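Local coordinates for SCO family protein (Aquifex aeolicus, PDB 3ME7) that probably binds copper and takes part in electron transport, at residues P35-H39 / D80-F84; C44-K49 / E87-D91; V54-L58 / N149-V154; P127-V131 / Y142-Y148. All blocks are in the same frame, centred on the assembly; numbering follows the deposited sequence.

The four contacts are a worked example of how one central sheet organises a thioredoxin-like SCO domain, here one piece of a longer, membrane-associated protein. Interactions 1 and 2 touch, their centres about 9 Å apart; their segments alternate along the chain, and both close before interaction 4 opens. Interaction 4 pairs strands 129-133 and 139-144 at the sheet border, beside strand 31-36. Interaction 3, centred about 12 Å from interaction 4, docks helix 150-160, and its segments enclose those of interaction 4. I47 of helix 43-52 packs on N128, V146 and Y148, in the loops flanking the hairpin strands. Disulfide-linked C40 and C44 lie by interactions 1 and 2; H126, preceding interaction 4, completes the predicted copper ligands.

Interaction 1: residues P35-H39 / D80-F84; sequences PIYTH and DIKRF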
# COMPACT_ATOMS: atom_id res chain seq x y z
N PRO A 35 -1.30 -2.92 -2.93
CA PRO A 35 -0.98 -3.31 -4.31
C PRO A 35 -2.23 -3.52 -5.14
O PRO A 35 -3.14 -4.25 -4.72
CB PRO A 35 -0.23 -4.64 -4.18
CG PRO A 35 -0.44 -5.11 -2.76
CD PRO A 35 -0.94 -3.94 -1.92
N ILE A 36 -2.27 -2.88 -6.30
CA ILE A 36 -3.37 -3.02 -7.26
C ILE A 36 -2.75 -3.02 -8.67
O ILE A 36 -1.53 -2.94 -8.81
CB ILE A 36 -4.44 -1.89 -7.11
CG1 ILE A 36 -3.80 -0.48 -7.17
CG2 ILE A 36 -5.23 -2.06 -5.79
CD1 ILE A 36 -3.48 0.04 -8.52
N TYR A 37 -3.58 -3.11 -9.71
CA TYR A 37 -3.13 -2.64 -11.03
C TYR A 37 -4.23 -1.81 -11.67
O TYR A 37 -5.39 -1.95 -11.31
CB TYR A 37 -2.63 -3.77 -11.96
CG TYR A 37 -3.61 -4.87 -12.28
CD1 TYR A 37 -3.96 -5.83 -11.34
CD2 TYR A 37 -4.14 -4.99 -13.57
CE1 TYR A 37 -4.81 -6.86 -11.65
CE2 TYR A 37 -5.01 -6.02 -13.89
CZ TYR A 37 -5.34 -6.94 -12.93
OH TYR A 37 -6.21 -7.96 -13.24
N THR A 38 -3.86 -0.91 -12.58
CA THR A 38 -4.77 0.18 -12.94
C THR A 38 -5.91 -0.26 -13.85
O THR A 38 -6.96 0.37 -13.87
CB THR A 38 -4.06 1.46 -13.49
OG1 THR A 38 -3.51 1.22 -14.79
CG2 THR A 38 -2.98 1.95 -12.53
N HIS A 39 -5.69 -1.35 -14.59
CA HIS A 39 -6.72 -1.88 -15.47
C HIS A 39 -7.50 -3.00 -14.79
O HIS A 39 -8.27 -3.70 -15.43
CB HIS A 39 -6.12 -2.35 -16.78
CG HIS A 39 -5.56 -1.25 -17.61
ND1 HIS A 39 -6.35 -0.41 -18.37
CD2 HIS A 39 -4.28 -0.84 -17.82
CE1 HIS A 39 -5.59 0.47 -19.00
NE2 HIS A 39 -4.33 0.23 -18.68
N ASP A 80 -1.44 6.17 -16.55
CA ASP A 80 -2.29 5.14 -15.95
C ASP A 80 -2.59 5.40 -14.47
O ASP A 80 -3.74 5.26 -14.04
CB ASP A 80 -1.69 3.75 -16.11
CG ASP A 80 -1.64 3.30 -17.55
OD1 ASP A 80 -2.66 3.40 -18.25
OD2 ASP A 80 -0.57 2.83 -17.98
N ILE A 81 -1.55 5.74 -13.69
CA ILE A 81 -1.78 5.95 -12.26
C ILE A 81 -2.53 7.25 -11.96
O ILE A 81 -3.28 7.32 -10.99
CB ILE A 81 -0.51 5.78 -11.39
CG1 ILE A 81 0.63 6.70 -11.85
CG2 ILE A 81 -0.10 4.31 -11.33
CD1 ILE A 81 1.76 6.78 -10.83
N LYS A 82 -2.31 8.27 -12.80
CA LYS A 82 -3.07 9.51 -12.70
C LYS A 82 -4.56 9.25 -12.96
O LYS A 82 -5.42 9.77 -12.24
CB LYS A 82 -2.53 10.55 -13.70
CG LYS A 82 -3.16 11.93 -13.56
CD LYS A 82 -3.02 12.42 -12.14
CE LYS A 82 -3.79 13.71 -11.91
NZ LYS A 82 -3.91 14.01 -10.46
N ARG A 83 -4.85 8.45 -13.98
CA ARG A 83 -6.24 8.04 -14.26
C ARG A 83 -6.86 7.31 -13.04
O ARG A 83 -7.99 7.61 -12.63
CB ARG A 83 -6.28 7.16 -15.51
CG ARG A 83 -7.69 6.92 -16.11
CD ARG A 83 -7.66 5.87 -17.24
NE ARG A 83 -7.25 4.57 -16.71
CZ ARG A 83 -6.17 3.89 -17.08
NH1 ARG A 83 -5.35 4.37 -18.01
NH2 ARG A 83 -5.89 2.74 -16.50
N PHE A 84 -6.10 6.39 -12.45
CA PHE A 84 -6.56 5.66 -11.26
C PHE A 84 -6.84 6.61 -10.08
O PHE A 84 -7.88 6.50 -9.44
CB PHE A 84 -5.53 4.59 -10.87
CG PHE A 84 -6.00 3.64 -9.79
CD1 PHE A 84 -5.84 3.97 -8.43
CD2 PHE A 84 -6.59 2.42 -10.12
CE1 PHE A 84 -6.29 3.10 -7.43
CE2 PHE A 84 -7.02 1.55 -9.11
CZ PHE A 84 -6.86 1.90 -7.78
O HOH W 1 -8.13 3.33 -13.81
O HOH W 2 -2.96 1.85 -20.46
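F84 reaches from helix 78-87 to the end of strand 31-36, and its side chain can be followed outward atom by atom. CB lies 4.0 Å from CG2 of T38. With CG anti to the backbone N (chi1 -171°), the ring is carried on toward the strand: CD2 passes the CA of T38, and CE2 and CZ reach I36, whose CD1 sits over one face as a CH-pi contact, 4.0 Å from the centroid of the F84 ring. T48 of helix 43-52 and V97 of strand 95-100 also touch this phenylalanine, which places it between helices and sheet.

T38 is the hinge from apolar to polar. Its CG2 meets I81 CG2 at 3.9 Å, while its OG1 lies 3.4 Å from D80 CB and is hydrogen-bonded elsewhere. Beyond it the polar groups gather. R83 NH1 donates to D80 OD1 at 2.9 Å in a salt bridge within the helix, using the anti lone pair of the carboxylate. R83 NH2 stands over one face of the H39 imidazole, the two planes 37° apart. Water bridges the segments twice, once between T38 O and R83 NE, and once between D80 OD1 and H39 NE2, the latter at 2.8 Å from the water, which lies in the ring plane.

A buried hydrocarbon contact thus grades into a hydrated, charged rim next to C40, where the aspartate probably tempers the positive charge that R83 brings close to H39.

Interaction 2: residues C44-K49 / E87-D91; sequences CPLITK and EYGID
Y88 meets P45 and T48 just where helix 78-87 ends in a Schellman motif, and it lies against helix 43-52 of this thioredoxin-like fold, close to the loop and helix start that hold C40 and C44 of the CXXXC disulfide. G89, with positive phi, is the C-prime residue of that motif, and I90 N turns back to Q85 O.

The aromatic contacts come first. T48 presents its methyl to the tyrosine: CG2 lies 3.9 Å from the centroid of the Y88 ring, 22° off the normal, a CH-pi contact over one face. With CG2 anti to the backbone N, T48 turns OG1 aside from the ring. The opposite face of the ring is lined by CG of E87, the preceding residue, so the ring is sandwiched between two aliphatic groups. K49 approaches differently, its CG at the ring edge and 4.2 Å from Y88 CE1.

Close polar-to-carbon contacts come next. The hydroxyl of Y88 points at the first turn of the helix, where its OH is 3.2 Å from P45 CB and equally near P45 CA. A serine here removes the ring, and the T48 methyl would probably be left without its aromatic partner, with a gap beside P45.

A further apolar contact involves the same methyl: T48 CG2 lies 4.2 Å from I90 CD1.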
# COMPACT_ATOMS: atom_id res chain seq x y z
N CYS A 44 -9.56 -5.15 -7.48
CA CYS A 44 -8.94 -3.87 -7.09
C CYS A 44 -9.94 -2.73 -6.84
O CYS A 44 -9.72 -1.95 -5.91
CB CYS A 44 -7.81 -3.43 -8.02
SG CYS A 44 -6.65 -4.74 -8.44
N PRO A 45 -11.02 -2.62 -7.65
CA PRO A 45 -12.04 -1.64 -7.24
C PRO A 45 -12.61 -1.97 -5.87
O PRO A 45 -12.90 -1.06 -5.11
CB PRO A 45 -13.12 -1.75 -8.34
CG PRO A 45 -12.41 -2.34 -9.52
CD PRO A 45 -11.37 -3.26 -8.93
N LEU A 46 -12.77 -3.25 -5.56
CA LEU A 46 -13.31 -3.63 -4.25
C LEU A 46 -12.36 -3.21 -3.12
O LEU A 46 -12.78 -2.61 -2.14
CB LEU A 46 -13.63 -5.13 -4.20
CG LEU A 46 -14.59 -5.64 -5.29
CD1 LEU A 46 -14.92 -7.11 -5.04
CD2 LEU A 46 -15.85 -4.79 -5.32
N ILE A 47 -11.08 -3.51 -3.29
CA ILE A 47 -10.06 -3.15 -2.30
C ILE A 47 -10.02 -1.64 -2.08
O ILE A 47 -10.07 -1.17 -0.94
CB ILE A 47 -8.66 -3.64 -2.73
CG1 ILE A 47 -8.61 -5.18 -2.72
CG2 ILE A 47 -7.58 -3.03 -1.83
CD1 ILE A 47 -7.43 -5.80 -3.47
N THR A 48 -9.97 -0.89 -3.18
CA THR A 48 -9.81 0.56 -3.08
C THR A 48 -11.07 1.20 -2.49
O THR A 48 -10.98 2.06 -1.63
CB THR A 48 -9.41 1.17 -4.43
OG1 THR A 48 -8.22 0.51 -4.89
CG2 THR A 48 -9.11 2.64 -4.28
N LYS A 49 -12.24 0.75 -2.95
CA LYS A 49 -13.51 1.25 -2.40
C LYS A 49 -13.62 0.90 -0.92
O LYS A 49 -14.11 1.71 -0.13
CB LYS A 49 -14.70 0.65 -3.16
CG LYS A 49 -14.85 1.20 -4.57
CD LYS A 49 -15.90 0.43 -5.34
CE LYS A 49 -16.05 1.01 -6.73
NZ LYS A 49 -17.25 0.46 -7.39
N GLU A 87 -9.97 8.53 -10.71
CA GLU A 87 -11.10 7.60 -10.69
C GLU A 87 -11.68 7.44 -9.29
O GLU A 87 -12.91 7.45 -9.10
CB GLU A 87 -10.68 6.24 -11.24
CG GLU A 87 -11.80 5.22 -11.29
CD GLU A 87 -11.43 4.00 -12.08
OE1 GLU A 87 -10.59 4.12 -13.02
OE2 GLU A 87 -11.97 2.92 -11.78
N TYR A 88 -10.80 7.32 -8.30
CA TYR A 88 -11.24 7.01 -6.95
C TYR A 88 -11.24 8.24 -6.05
O TYR A 88 -11.50 8.12 -4.85
CB TYR A 88 -10.40 5.86 -6.36
CG TYR A 88 -10.65 4.54 -7.05
CD1 TYR A 88 -11.73 3.72 -6.68
CD2 TYR A 88 -9.83 4.10 -8.09
CE1 TYR A 88 -11.97 2.51 -7.31
CE2 TYR A 88 -10.07 2.89 -8.73
CZ TYR A 88 -11.14 2.11 -8.34
OH TYR A 88 -11.36 0.91 -8.96
N GLY A 89 -10.98 9.42 -6.62
CA GLY A 89 -11.02 10.67 -5.87
C GLY A 89 -9.94 10.77 -4.81
O GLY A 89 -10.10 11.47 -3.80
N ILE A 90 -8.85 10.05 -5.04
CA ILE A 90 -7.71 10.03 -4.11
C ILE A 90 -6.97 11.38 -4.16
O ILE A 90 -6.72 11.89 -5.24
CB ILE A 90 -6.81 8.79 -4.41
CG1 ILE A 90 -7.54 7.50 -4.00
CG2 ILE A 90 -5.44 8.89 -3.71
CD1 ILE A 90 -6.96 6.24 -4.62
N ASP A 91 -6.63 11.93 -2.99
CA ASP A 91 -6.07 13.29 -2.93
C ASP A 91 -4.71 13.39 -3.61
O ASP A 91 -4.39 14.41 -4.22
CB ASP A 91 -6.00 13.80 -1.48
CG ASP A 91 -4.76 13.31 -0.75
OD1 ASP A 91 -3.80 14.07 -0.64
OD2 ASP A 91 -4.72 12.15 -0.34

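Interaction 3: residues V54-L58 / N149-V154; sequences VIPKL and NYLEFV
N149, at the N-cap of helix 150-160, touches V54 through its backbone, its O lying 4.3 Å from V54 CG2. Its side chain is used within its own helix: OD1 accepts from E152 N at 2.9 Å, and N149 N donates to E152 OE1, completing a capping box that fixes the helix start.

Y150 follows. CG anti to the backbone N (chi1 171°) swings the ring along the short, weakly bonded helical turn at 55-58, where Y150 CD1 meets K57 CB at 3.7 Å and its CE1 meets L58 CD2. At the far end, a water in the ring plane links Y150 OH to K57 O.

F153 is the buried member. V54 CG1 stands 4.0 Å from the centroid of the F153 ring, almost exactly above it, as a CH-pi contact. L58 CD1 approaches F153 CB at 3.6 Å, crossing that side chain at about a right angle. V154 closes the row with CG2 3.8 Å from L58 CD2.

Behind these residues, F153 continues onto I143 of strand 139-144 and meets the Y148 ring edge to face, while L58 and I55 rest on F65. The turn at 55-58 is thereby joined to helix 150-160, which packs against the border strand of the sheet.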
# COMPACT_ATOMS: atom_id res chain seq x y z
N VAL A 54 -12.85 2.85 5.06
CA VAL A 54 -12.26 2.63 6.39
C VAL A 54 -11.23 3.69 6.78
O VAL A 54 -11.17 4.08 7.94
CB VAL A 54 -11.69 1.19 6.57
CG1 VAL A 54 -10.41 0.94 5.75
CG2 VAL A 54 -11.43 0.88 8.06
N ILE A 55 -10.44 4.16 5.81
CA ILE A 55 -9.39 5.14 6.09
C ILE A 55 -9.88 6.38 6.89
O ILE A 55 -9.24 6.76 7.86
CB ILE A 55 -8.61 5.55 4.80
CG1 ILE A 55 -7.77 4.38 4.27
CG2 ILE A 55 -7.76 6.81 5.00
CD1 ILE A 55 -6.67 3.86 5.21
N PRO A 56 -11.02 7.00 6.47
CA PRO A 56 -11.48 8.18 7.21
C PRO A 56 -11.78 7.93 8.68
O PRO A 56 -11.80 8.88 9.46
CB PRO A 56 -12.77 8.56 6.48
CG PRO A 56 -12.53 8.11 5.08
CD PRO A 56 -11.79 6.80 5.23
N LYS A 57 -12.06 6.69 9.06
CA LYS A 57 -12.30 6.38 10.47
C LYS A 57 -11.02 6.45 11.31
O LYS A 57 -11.08 6.60 12.53
CB LYS A 57 -12.87 4.97 10.61
CG LYS A 57 -14.20 4.76 9.93
CD LYS A 57 -14.59 3.29 9.97
CE LYS A 57 -15.87 3.07 9.17
NZ LYS A 57 -17.05 3.23 10.06
N LEU A 58 -9.87 6.27 10.65
CA LEU A 58 -8.61 5.96 11.32
C LEU A 58 -7.77 7.19 11.61
O LEU A 58 -6.95 7.17 12.53
CB LEU A 58 -7.79 4.98 10.45
CG LEU A 58 -8.48 3.65 10.16
CD1 LEU A 58 -7.65 2.91 9.10
CD2 LEU A 58 -8.66 2.79 11.40
N ASN A 149 -12.73 -4.56 8.03
CA ASN A 149 -13.36 -4.05 9.23
C ASN A 149 -12.47 -3.04 9.94
O ASN A 149 -11.24 -3.05 9.80
CB ASN A 149 -13.89 -5.16 10.15
CG ASN A 149 -12.79 -6.02 10.73
OD1 ASN A 149 -12.10 -5.63 11.68
ND2 ASN A 149 -12.65 -7.22 10.20
N TYR A 150 -13.11 -2.16 10.69
CA TYR A 150 -12.43 -1.10 11.40
C TYR A 150 -11.42 -1.63 12.41
O TYR A 150 -10.27 -1.16 12.46
CB TYR A 150 -13.49 -0.24 12.09
CG TYR A 150 -12.95 0.79 13.06
CD1 TYR A 150 -12.31 1.94 12.62
CD2 TYR A 150 -13.11 0.60 14.44
CE1 TYR A 150 -11.83 2.89 13.52
CE2 TYR A 150 -12.64 1.52 15.35
CZ TYR A 150 -11.99 2.66 14.89
OH TYR A 150 -11.52 3.59 15.78
N LEU A 151 -11.83 -2.61 13.22
CA LEU A 151 -10.98 -3.08 14.30
C LEU A 151 -9.63 -3.59 13.78
O LEU A 151 -8.59 -3.28 14.36
CB LEU A 151 -11.66 -4.14 15.16
CG LEU A 151 -10.90 -4.47 16.45
CD1 LEU A 151 -10.68 -3.21 17.29
CD2 LEU A 151 -11.63 -5.53 17.27
N GLU A 152 -9.67 -4.35 12.69
CA GLU A 152 -8.41 -4.90 12.15
C GLU A 152 -7.42 -3.81 11.74
O GLU A 152 -6.21 -3.98 11.91
CB GLU A 152 -8.64 -5.94 11.03
CG GLU A 152 -9.28 -5.43 9.74
CD GLU A 152 -9.64 -6.56 8.77
OE1 GLU A 152 -10.48 -6.30 7.88
OE2 GLU A 152 -9.07 -7.67 8.90
N PHE A 153 -7.92 -2.68 11.23
CA PHE A 153 -7.06 -1.55 10.87
C PHE A 153 -6.54 -0.81 12.09
O PHE A 153 -5.35 -0.46 12.14
CB PHE A 153 -7.77 -0.59 9.90
CG PHE A 153 -7.65 -1.02 8.48
CD1 PHE A 153 -8.50 -2.01 7.97
CD2 PHE A 153 -6.66 -0.49 7.68
CE1 PHE A 153 -8.36 -2.43 6.65
CE2 PHE A 153 -6.52 -0.91 6.33
CZ PHE A 153 -7.36 -1.88 5.84
N VAL A 154 -7.41 -0.56 13.07
CA VAL A 154 -6.97 0.01 14.35
C VAL A 154 -5.84 -0.82 14.96
O VAL A 154 -4.80 -0.28 15.32
CB VAL A 154 -8.13 0.18 15.34
CG1 VAL A 154 -7.62 0.48 16.74
CG2 VAL A 154 -9.07 1.27 14.86
O HOH W 3 -9.74 5.35 14.72

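Interaction 4: residues P127-V131 / Y142-Y148; sequences PNVVV and YIYGVNY
The chi1 of V129 (66°) turns CG2 onto Y144, its partner across the hairpin. CG1 is tucked between the two backbone branches, which puts CG2 anti to the N and lays it 3.3 Å from Y144 CE1. In Y142 (chi1 -74°) CG is anti to the carbonyl carbon, and the ring runs alongside V131 in the same direction. V129 CG2 also reaches the edge of the Y142 ring, 3.7 Å from CD1.

V131 grips that ring with both methyls, CG2 being 3.6 Å and CG1 3.8 Å from Y142 CE1. A glycine here would probably leave the Y142 ring less closely held on the V131 side, with a gap beside CE1 on that face of the hairpin. The tyrosine hydroxyl is held elsewhere, by S2 N.

These four residues share one face of an antiparallel hairpin; V130 and I143 are on the other, toward helix 150-160. They form the hydrogen-bonded pair, V130 N to I143 O and I143 N to V130 O, both 2.8 Å, the second nearly linear at 169°. G145 N donates to N128 O at 2.9 Å from above the carbonyl plane, where the chain leaves the strand at backbone angles that call for glycine. Farther on, Y148 OH lies 3.4 Å from V130 CG2 and donates weakly to G145 O.

Chemically, main-chain bonds fix the register of the border strand while valine methyls and tyrosine rings fill its flank, and this pairing extends to N128, near the predicted copper ligand H126.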
# COMPACT_ATOMS: atom_id res chain seq x y z
N PRO A 127 -3.10 -12.07 -4.87
CA PRO A 127 -3.76 -11.89 -3.57
C PRO A 127 -4.37 -10.52 -3.37
O PRO A 127 -3.95 -9.52 -3.99
CB PRO A 127 -2.63 -12.12 -2.55
CG PRO A 127 -1.37 -11.92 -3.30
CD PRO A 127 -1.63 -12.14 -4.76
N ASN A 128 -5.35 -10.49 -2.48
CA ASN A 128 -5.96 -9.24 -2.01
C ASN A 128 -5.35 -8.91 -0.67
O ASN A 128 -5.67 -9.56 0.32
CB ASN A 128 -7.48 -9.40 -1.89
CG ASN A 128 -8.12 -9.82 -3.21
OD1 ASN A 128 -7.80 -9.28 -4.27
ND2 ASN A 128 -9.00 -10.78 -3.15
N VAL A 129 -4.49 -7.90 -0.63
CA VAL A 129 -3.76 -7.64 0.60
C VAL A 129 -3.51 -6.15 0.79
O VAL A 129 -3.30 -5.41 -0.17
CB VAL A 129 -2.42 -8.42 0.65
CG1 VAL A 129 -1.45 -7.94 -0.43
CG2 VAL A 129 -1.79 -8.31 2.05
N VAL A 130 -3.55 -5.71 2.06
CA VAL A 130 -3.06 -4.40 2.44
C VAL A 130 -1.99 -4.66 3.48
O VAL A 130 -2.14 -5.53 4.34
CB VAL A 130 -4.22 -3.54 3.01
CG1 VAL A 130 -3.72 -2.27 3.68
CG2 VAL A 130 -5.17 -3.17 1.87
N VAL A 131 -0.87 -3.94 3.37
CA VAL A 131 0.27 -4.19 4.24
C VAL A 131 0.47 -2.94 5.09
O VAL A 131 0.38 -1.82 4.59
CB VAL A 131 1.57 -4.48 3.45
CG1 VAL A 131 2.70 -4.93 4.41
CG2 VAL A 131 1.36 -5.56 2.39
N TYR A 142 -0.47 -7.71 8.05
CA TYR A 142 -1.10 -7.92 6.76
C TYR A 142 -2.59 -8.03 6.99
O TYR A 142 -3.04 -8.73 7.92
CB TYR A 142 -0.63 -9.24 6.15
CG TYR A 142 0.77 -9.25 5.62
CD1 TYR A 142 1.07 -8.68 4.38
CD2 TYR A 142 1.81 -9.83 6.34
CE1 TYR A 142 2.36 -8.69 3.88
CE2 TYR A 142 3.11 -9.86 5.83
CZ TYR A 142 3.37 -9.29 4.60
OH TYR A 142 4.64 -9.29 4.10
N ILE A 143 -3.36 -7.36 6.14
CA ILE A 143 -4.82 -7.39 6.20
C ILE A 143 -5.29 -7.88 4.84
O ILE A 143 -5.12 -7.20 3.84
CB ILE A 143 -5.44 -6.00 6.53
CG1 ILE A 143 -4.94 -5.52 7.91
CG2 ILE A 143 -6.97 -6.04 6.46
CD1 ILE A 143 -5.21 -4.06 8.17
N TYR A 144 -5.86 -9.08 4.82
CA TYR A 144 -6.26 -9.70 3.56
C TYR A 144 -7.73 -9.54 3.25
O TYR A 144 -8.53 -9.29 4.14
CB TYR A 144 -5.92 -11.19 3.57
CG TYR A 144 -4.43 -11.44 3.59
CD1 TYR A 144 -3.68 -11.34 2.43
CD2 TYR A 144 -3.77 -11.76 4.78
CE1 TYR A 144 -2.30 -11.56 2.44
CE2 TYR A 144 -2.39 -11.96 4.80
CZ TYR A 144 -1.67 -11.86 3.63
OH TYR A 144 -0.30 -12.06 3.62
N GLY A 145 -8.04 -9.69 1.97
CA GLY A 145 -9.41 -9.68 1.49
C GLY A 145 -9.85 -8.33 0.97
O GLY A 145 -9.01 -7.44 0.69
N VAL A 146 -11.15 -8.19 0.80
CA VAL A 146 -11.72 -7.00 0.18
C VAL A 146 -12.85 -6.40 1.02
O VAL A 146 -13.47 -5.42 0.61
CB VAL A 146 -12.24 -7.27 -1.26
CG1 VAL A 146 -11.15 -7.92 -2.12
CG2 VAL A 146 -13.47 -8.16 -1.25
N ASN A 147 -13.13 -7.01 2.17
CA ASN A 147 -14.25 -6.62 3.04
C ASN A 147 -13.71 -6.21 4.41
O ASN A 147 -13.82 -6.97 5.37
CB ASN A 147 -15.25 -7.79 3.20
CG ASN A 147 -15.85 -8.25 1.86
OD1 ASN A 147 -16.36 -7.44 1.09
ND2 ASN A 147 -15.82 -9.57 1.60
N TYR A 148 -13.11 -5.02 4.48
CA TYR A 148 -12.32 -4.61 5.66
C TYR A 148 -13.18 -4.20 6.83
O TYR A 148 -14.25 -3.59 6.65
CB TYR A 148 -11.32 -3.50 5.30
CG TYR A 148 -10.41 -3.85 4.14
CD1 TYR A 148 -9.79 -5.10 4.08
CD2 TYR A 148 -10.15 -2.94 3.12
CE1 TYR A 148 -8.97 -5.44 3.02
CE2 TYR A 148 -9.34 -3.28 2.04
CZ TYR A 148 -8.74 -4.51 2.01
OH TYR A 148 -7.94 -4.86 0.95